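Local coordinates for protein pyroglutamyl-peptidase I (Fervidobacterium islandicum, PDB 6LTQ) that probably removes N-terminal pyroglutamyl (5-oxoproline) residues from peptides, acting as an omega-peptidase of the pyroglutamyl-peptidase I family, at residues V115-N120 with V159-L164; V37-K42 with M201-Q206. All coordinates share one frame; numbering follows the deposited sequence.

Overall arrangement
The chain folds as a three-layer alpha/beta/alpha sandwich, a mixed sheet with helices on both faces, and the two contacts lie on opposite sides of the chain's centre. Contact 1 sets the long loop after strand 90-97 on helix 158-170; contact 2 joins helices 32-40 and 203-215 on the other face. Their centres are 28 Å apart and their nearest atoms about 11 Å. In sequence, both segments of contact 1 fall between the two segments of contact 2. C156, found here as cysteinesulfonic acid and probably the family's nucleophile, is nearer in sequence to contact 1: helix 158-170 starts two residues after it. In contact 2, T202 and L205 pack on T202 and P185 of the second subunit.

Contact 1: residues V115-N120 with V159-L164; sequences VSIIDN and VYYYSL
Y161 swings its ring out from the helix towards I117 and I118 because CG stands trans to the backbone N (chi1 -178°), while the side chain of I117 is drawn out straight at chi2 (173°), carrying CD1 to the root of that ring. The setting is the three-layer alpha/beta/alpha sandwich of pyroglutamyl peptidases: helix 158-170 packs on the central sheet, and the irregular segment 115-120, part of the long connection between strands 90-97 and 124-126, lies against the side of it that carries Y161. No hydrogen bond crosses between the two segments; the contact is apolar and modest, burying 203 Å² over both sides.

I117 and Y161 run alongside each other in opposing directions. At the end of the isoleucine, CD1 rests 3.7 Å from Y161 CB. Its other branch, CG2, comes obliquely to the ring, 3.9 Å from Y161 CD1. I118 meets the ring further out and at a slant. Its methylene, not its terminal methyl, does the touching: CG1 of I118 lies at the ring edge, in its plane, 3.8 Å from CE1 of Y161. The two isoleucines therefore share one flank of the tyrosine, I117 by CB and CD1 of Y161 and I118 by its CE1.

The loop is held in place beside them by N98, whose side-chain amide hydrogen-bonds I117 N through OD1 and I118 O through ND2. Y125 brings a second aromatic ring against Y161. At the far end of the tyrosine the hydroxyl hydrogen-bonds P122 O, which ties the polar tip of a buried side chain to the same connection that supplies the isoleucines. Nearer the loop backbone, I118 CB approaches Y161 CE1 to 4.0 Å, backing up the CG1 contact on that one ring carbon.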
loop_
_atom_site.group_PDB
_atom_site.type_symbol
_atom_site.label_atom_id
_atom_site.label_comp_id
_atom_site.label_asym_id
_atom_site.label_seq_id
_atom_site.Cartn_x
_atom_site.Cartn_y
_atom_site.Cartn_z
ATOM N N VAL D 115 4.840 7.447 -27.118
ATOM C CA VAL D 115 5.806 7.531 -28.202
ATOM C C VAL D 115 6.631 6.257 -28.193
ATOM O O VAL D 115 7.137 5.847 -27.142
ATOM C CB VAL D 115 6.712 8.764 -28.033
ATOM C CG1 VAL D 115 7.668 8.912 -29.213
ATOM C CG2 VAL D 115 5.872 10.007 -27.841
ATOM N N SER D 116 6.781 5.640 -29.361
ATOM C CA SER D 116 7.713 4.528 -29.477
ATOM C C SER D 116 9.126 5.024 -29.208
ATOM O O SER D 116 9.465 6.177 -29.491
ATOM C CB SER D 116 7.654 3.897 -30.866
ATOM O OG SER D 116 6.491 3.117 -31.029
ATOM N N ILE D 117 9.945 4.150 -28.629
ATOM C CA ILE D 117 11.370 4.443 -28.502
ATOM C C ILE D 117 12.083 4.183 -29.820
ATOM O O ILE D 117 12.779 5.056 -30.351
ATOM C CB ILE D 117 11.985 3.611 -27.361
ATOM C CG1 ILE D 117 11.331 3.964 -26.023
ATOM C CG2 ILE D 117 13.499 3.783 -27.316
ATOM C CD1 ILE D 117 11.769 3.049 -24.881
ATOM N N ILE D 118 11.906 2.983 -30.364
ATOM C CA ILE D 118 12.489 2.567 -31.631
ATOM C C ILE D 118 11.340 2.211 -32.555
ATOM O O ILE D 118 10.642 1.214 -32.327
ATOM C CB ILE D 118 13.437 1.376 -31.462
ATOM C CG1 ILE D 118 14.635 1.786 -30.611
ATOM C CG2 ILE D 118 13.816 0.778 -32.823
ATOM C CD1 ILE D 118 15.375 2.980 -31.143
ATOM N N ASP D 119 11.160 3.003 -33.610
ATOM C CA ASP D 119 10.117 2.739 -34.592
ATOM C C ASP D 119 10.262 1.334 -35.155
ATOM O O ASP D 119 11.332 0.945 -35.634
ATOM C CB ASP D 119 10.179 3.772 -35.715
ATOM C CG ASP D 119 9.663 5.127 -35.280
ATOM O OD1 ASP D 119 8.642 5.167 -34.562
ATOM O OD2 ASP D 119 10.283 6.149 -35.647
ATOM N N ASN D 120 9.173 0.573 -35.094
ATOM C CA ASN D 120 9.147 -0.829 -35.502
ATOM C C ASN D 120 10.211 -1.672 -34.795
ATOM O O ASN D 120 10.680 -2.677 -35.340
ATOM C CB ASN D 120 9.292 -0.949 -37.025
ATOM C CG ASN D 120 8.281 -0.090 -37.770
ATOM O OD1 ASN D 120 8.646 0.850 -38.473
ATOM N ND2 ASN D 120 6.997 -0.408 -37.608
ATOM N N VAL D 159 16.170 3.942 -21.328
ATOM C CA VAL D 159 17.557 3.502 -21.378
ATOM C C VAL D 159 17.634 1.986 -21.363
ATOM O O VAL D 159 18.430 1.373 -22.090
ATOM C CB VAL D 159 18.332 4.130 -20.200
ATOM C CG1 VAL D 159 19.567 3.332 -19.871
ATOM C CG2 VAL D 159 18.657 5.583 -20.501
ATOM N N TYR D 160 16.794 1.343 -20.542
ATOM C CA TYR D 160 16.787 -0.112 -20.495
ATOM C C TYR D 160 16.430 -0.693 -21.859
ATOM O O TYR D 160 17.094 -1.611 -22.346
ATOM C CB TYR D 160 15.794 -0.609 -19.427
ATOM C CG TYR D 160 15.980 -2.024 -18.954
ATOM C CD1 TYR D 160 17.141 -2.727 -19.218
ATOM C CD2 TYR D 160 14.976 -2.662 -18.194
ATOM C CE1 TYR D 160 17.315 -4.031 -18.767
ATOM C CE2 TYR D 160 15.136 -3.957 -17.737
ATOM C CZ TYR D 160 16.298 -4.641 -18.015
ATOM O OH TYR D 160 16.447 -5.918 -17.541
ATOM N N TYR D 161 15.353 -0.194 -22.465
ATOM C CA TYR D 161 14.952 -0.709 -23.772
ATOM C C TYR D 161 16.031 -0.435 -24.808
ATOM O O TYR D 161 16.371 -1.309 -25.614
ATOM C CB TYR D 161 13.621 -0.095 -24.204
ATOM C CG TYR D 161 13.126 -0.632 -25.537
ATOM C CD1 TYR D 161 13.507 -0.030 -26.738
ATOM C CD2 TYR D 161 12.283 -1.740 -25.598
ATOM C CE1 TYR D 161 13.074 -0.517 -27.955
ATOM C CE2 TYR D 161 11.829 -2.226 -26.820
ATOM C CZ TYR D 161 12.227 -1.611 -27.999
ATOM O OH TYR D 161 11.784 -2.110 -29.229
ATOM N N TYR D 162 16.606 0.768 -24.768
ATOM C CA TYR D 162 17.666 1.108 -25.715
ATOM C C TYR D 162 18.802 0.091 -25.655
ATOM O O TYR D 162 19.244 -0.421 -26.688
ATOM C CB TYR D 162 18.179 2.527 -25.444
ATOM C CG TYR D 162 19.142 2.994 -26.526
ATOM C CD1 TYR D 162 20.499 2.701 -26.450
ATOM C CD2 TYR D 162 18.679 3.690 -27.636
ATOM C CE1 TYR D 162 21.369 3.107 -27.451
ATOM C CE2 TYR D 162 19.535 4.101 -28.634
ATOM C CZ TYR D 162 20.877 3.808 -28.538
ATOM O OH TYR D 162 21.719 4.219 -29.543
ATOM N N SER D 163 19.262 -0.250 -24.442
ATOM C CA SER D 163 20.382 -1.177 -24.321
ATOM C C SER D 163 20.006 -2.588 -24.747
ATOM O O SER D 163 20.799 -3.265 -25.415
ATOM C CB SER D 163 20.936 -1.196 -22.883
ATOM O OG SER D 163 21.606 0.025 -22.577
ATOM N N LEU D 164 18.812 -3.069 -24.364
ATOM C CA LEU D 164 18.447 -4.420 -24.775
ATOM C C LEU D 164 18.199 -4.487 -26.283
ATOM O O LEU D 164 18.507 -5.506 -26.910
ATOM C CB LEU D 164 17.222 -4.910 -23.981
ATOM C CG LEU D 164 17.489 -5.328 -22.513
ATOM C CD1 LEU D 164 16.151 -5.574 -21.739
ATOM C CD2 LEU D 164 18.328 -6.563 -22.420
#

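Contact 2: residues V37-K42 with M201-Q206; sequences VKRLSK and MTLELQ
Two helices of one layer of the alpha/beta/alpha sandwich meet here: R39, near the end of helix 32-40, reaches across to the first turn of helix 203-215. The touching groups are the R39 guanidinium and the L203 side chain, each extended towards the other helix. CD2 of L203 sits over one face of the guanidinium, towards its rim, 3.3 Å from both CZ and NH2 of R39. The arginine gets there with CG trans to its backbone N (chi1 -176°) and a bend at chi3. E204 lies at the edge of the same group, its CG 4.2 Å from R39 NH1.

The helix that carries L203 starts with an N-cap: T202 OG1 accepts from L205 N at 3.2 Å, with an N-H...O angle of 160°. L203 also packs on R35 and I36. Cutting L203 back to an alanine would probably open a gap under that face of the guanidinium and leave the group freer to turn, with T207 still beside the arginine.

E204 OE2, 4.7 Å from R39 NH1, is too far for a salt bridge. The close contact is dispersion between leucine and the flat face of the arginine; E204 adds its CG at the edge and probably a secondary, longer-range attraction.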
loop_
_atom_site.group_PDB
_atom_site.type_symbol
_atom_site.label_atom_id
_atom_site.label_comp_id
_atom_site.label_asym_id
_atom_site.label_seq_id
_atom_site.Cartn_x
_atom_site.Cartn_y
_atom_site.Cartn_z
ATOM N N VAL D 37 26.945 5.045 -7.925
ATOM C CA VAL D 37 27.928 5.013 -9.000
ATOM C C VAL D 37 29.188 5.767 -8.571
ATOM O O VAL D 37 30.313 5.279 -8.750
ATOM C CB VAL D 37 27.326 5.596 -10.293
ATOM C CG1 VAL D 37 28.441 5.854 -11.324
ATOM C CG2 VAL D 37 26.277 4.646 -10.893
ATOM N N LYS D 38 29.007 6.940 -7.956
ATOM C CA LYS D 38 30.146 7.703 -7.439
ATOM C C LYS D 38 30.888 6.906 -6.382
ATOM O O LYS D 38 32.122 6.889 -6.357
ATOM C CB LYS D 38 29.682 9.043 -6.855
ATOM C CG LYS D 38 29.105 10.032 -7.869
ATOM C CD LYS D 38 28.719 11.362 -7.181
ATOM C CE LYS D 38 27.888 11.137 -5.902
ATOM N NZ LYS D 38 27.249 12.379 -5.363
ATOM N N ARG D 39 30.157 6.246 -5.485
ATOM C CA ARG D 39 30.819 5.469 -4.444
ATOM C C ARG D 39 31.643 4.324 -5.025
ATOM O O ARG D 39 32.753 4.052 -4.558
ATOM C CB ARG D 39 29.792 4.948 -3.441
ATOM C CG ARG D 39 30.422 4.215 -2.286
ATOM C CD ARG D 39 29.491 4.187 -1.098
ATOM N NE ARG D 39 29.438 5.476 -0.417
ATOM C CZ ARG D 39 28.829 5.665 0.748
ATOM N NH1 ARG D 39 28.226 4.645 1.352
ATOM N NH2 ARG D 39 28.818 6.866 1.308
ATOM N N LEU D 40 31.117 3.635 -6.031
ATOM C CA LEU D 40 31.766 2.461 -6.593
ATOM C C LEU D 40 32.815 2.826 -7.648
ATOM O O LEU D 40 33.500 1.920 -8.173
ATOM C CB LEU D 40 30.724 1.499 -7.151
ATOM C CG LEU D 40 29.898 0.780 -6.074
ATOM C CD1 LEU D 40 28.938 -0.272 -6.659
ATOM C CD2 LEU D 40 30.763 0.146 -4.956
ATOM N N SER D 41 32.900 4.132 -7.983
ATOM C CA SER D 41 33.939 4.774 -8.801
ATOM C C SER D 41 35.333 4.202 -8.579
ATOM O O SER D 41 36.022 3.962 -9.581
ATOM C CB SER D 41 33.987 6.286 -8.430
ATOM O OG SER D 41 33.073 7.126 -9.178
ATOM N N LYS D 42 35.610 3.735 -7.351
ATOM C CA LYS D 42 36.875 3.107 -6.942
ATOM C C LYS D 42 36.824 1.590 -7.209
ATOM O O LYS D 42 36.665 0.746 -6.315
ATOM C CB LYS D 42 37.092 3.424 -5.472
ATOM C CG LYS D 42 36.451 4.822 -5.124
ATOM C CD LYS D 42 36.773 5.221 -3.687
ATOM C CE LYS D 42 36.040 6.477 -3.191
ATOM N NZ LYS D 42 37.005 7.566 -2.824
ATOM N N MET D 201 15.985 2.911 1.883
ATOM C CA MET D 201 17.061 1.978 2.189
ATOM C C MET D 201 18.359 2.775 2.235
ATOM O O MET D 201 18.592 3.608 1.356
ATOM C CB MET D 201 17.141 0.846 1.150
ATOM C CG MET D 201 18.199 -0.244 1.458
ATOM S SD MET D 201 18.238 -1.494 0.148
ATOM C CE MET D 201 16.827 -2.526 0.597
ATOM N N THR D 202 19.165 2.559 3.276
ATOM C CA THR D 202 20.381 3.362 3.425
ATOM C C THR D 202 21.293 3.211 2.213
ATOM O O THR D 202 21.293 2.184 1.526
ATOM C CB THR D 202 21.163 2.976 4.692
ATOM O OG1 THR D 202 21.664 1.639 4.571
ATOM C CG2 THR D 202 20.286 3.088 5.940
ATOM N N LEU D 203 22.087 4.262 1.965
ATOM C CA LEU D 203 23.081 4.202 0.894
ATOM C C LEU D 203 24.030 3.034 1.103
ATOM O O LEU D 203 24.409 2.339 0.142
ATOM C CB LEU D 203 23.868 5.517 0.835
ATOM C CG LEU D 203 24.953 5.567 -0.252
ATOM C CD1 LEU D 203 24.339 5.507 -1.669
ATOM C CD2 LEU D 203 25.799 6.824 -0.075
ATOM N N GLU D 204 24.403 2.769 2.359
ATOM C CA GLU D 204 25.333 1.681 2.627
ATOM C C GLU D 204 24.775 0.336 2.161
ATOM O O GLU D 204 25.466 -0.442 1.487
ATOM C CB GLU D 204 25.691 1.655 4.119
ATOM C CG GLU D 204 26.156 3.028 4.678
ATOM C CD GLU D 204 25.002 3.932 5.150
ATOM O OE1 GLU D 204 24.487 3.720 6.275
ATOM O OE2 GLU D 204 24.624 4.878 4.426
ATOM N N LEU D 205 23.507 0.065 2.466
ATOM C CA LEU D 205 22.924 -1.217 2.069
ATOM C C LEU D 205 22.687 -1.281 0.561
ATOM O O LEU D 205 22.940 -2.320 -0.065
ATOM C CB LEU D 205 21.622 -1.469 2.843
ATOM C CG LEU D 205 21.015 -2.867 2.655
ATOM C CD1 LEU D 205 21.996 -3.984 3.051
ATOM C CD2 LEU D 205 19.680 -2.996 3.424
ATOM N N GLN D 206 22.225 -0.184 -0.049
ATOM C CA GLN D 206 22.058 -0.176 -1.505
ATOM C C GLN D 206 23.397 -0.390 -2.209
ATOM O O GLN D 206 23.480 -1.113 -3.210
ATOM C CB GLN D 206 21.445 1.141 -1.981
ATOM C CG GLN D 206 20.063 1.441 -1.455
ATOM C CD GLN D 206 19.389 2.499 -2.273
ATOM O OE1 GLN D 206 19.645 2.626 -3.477
ATOM N NE2 GLN D 206 18.528 3.279 -1.639
#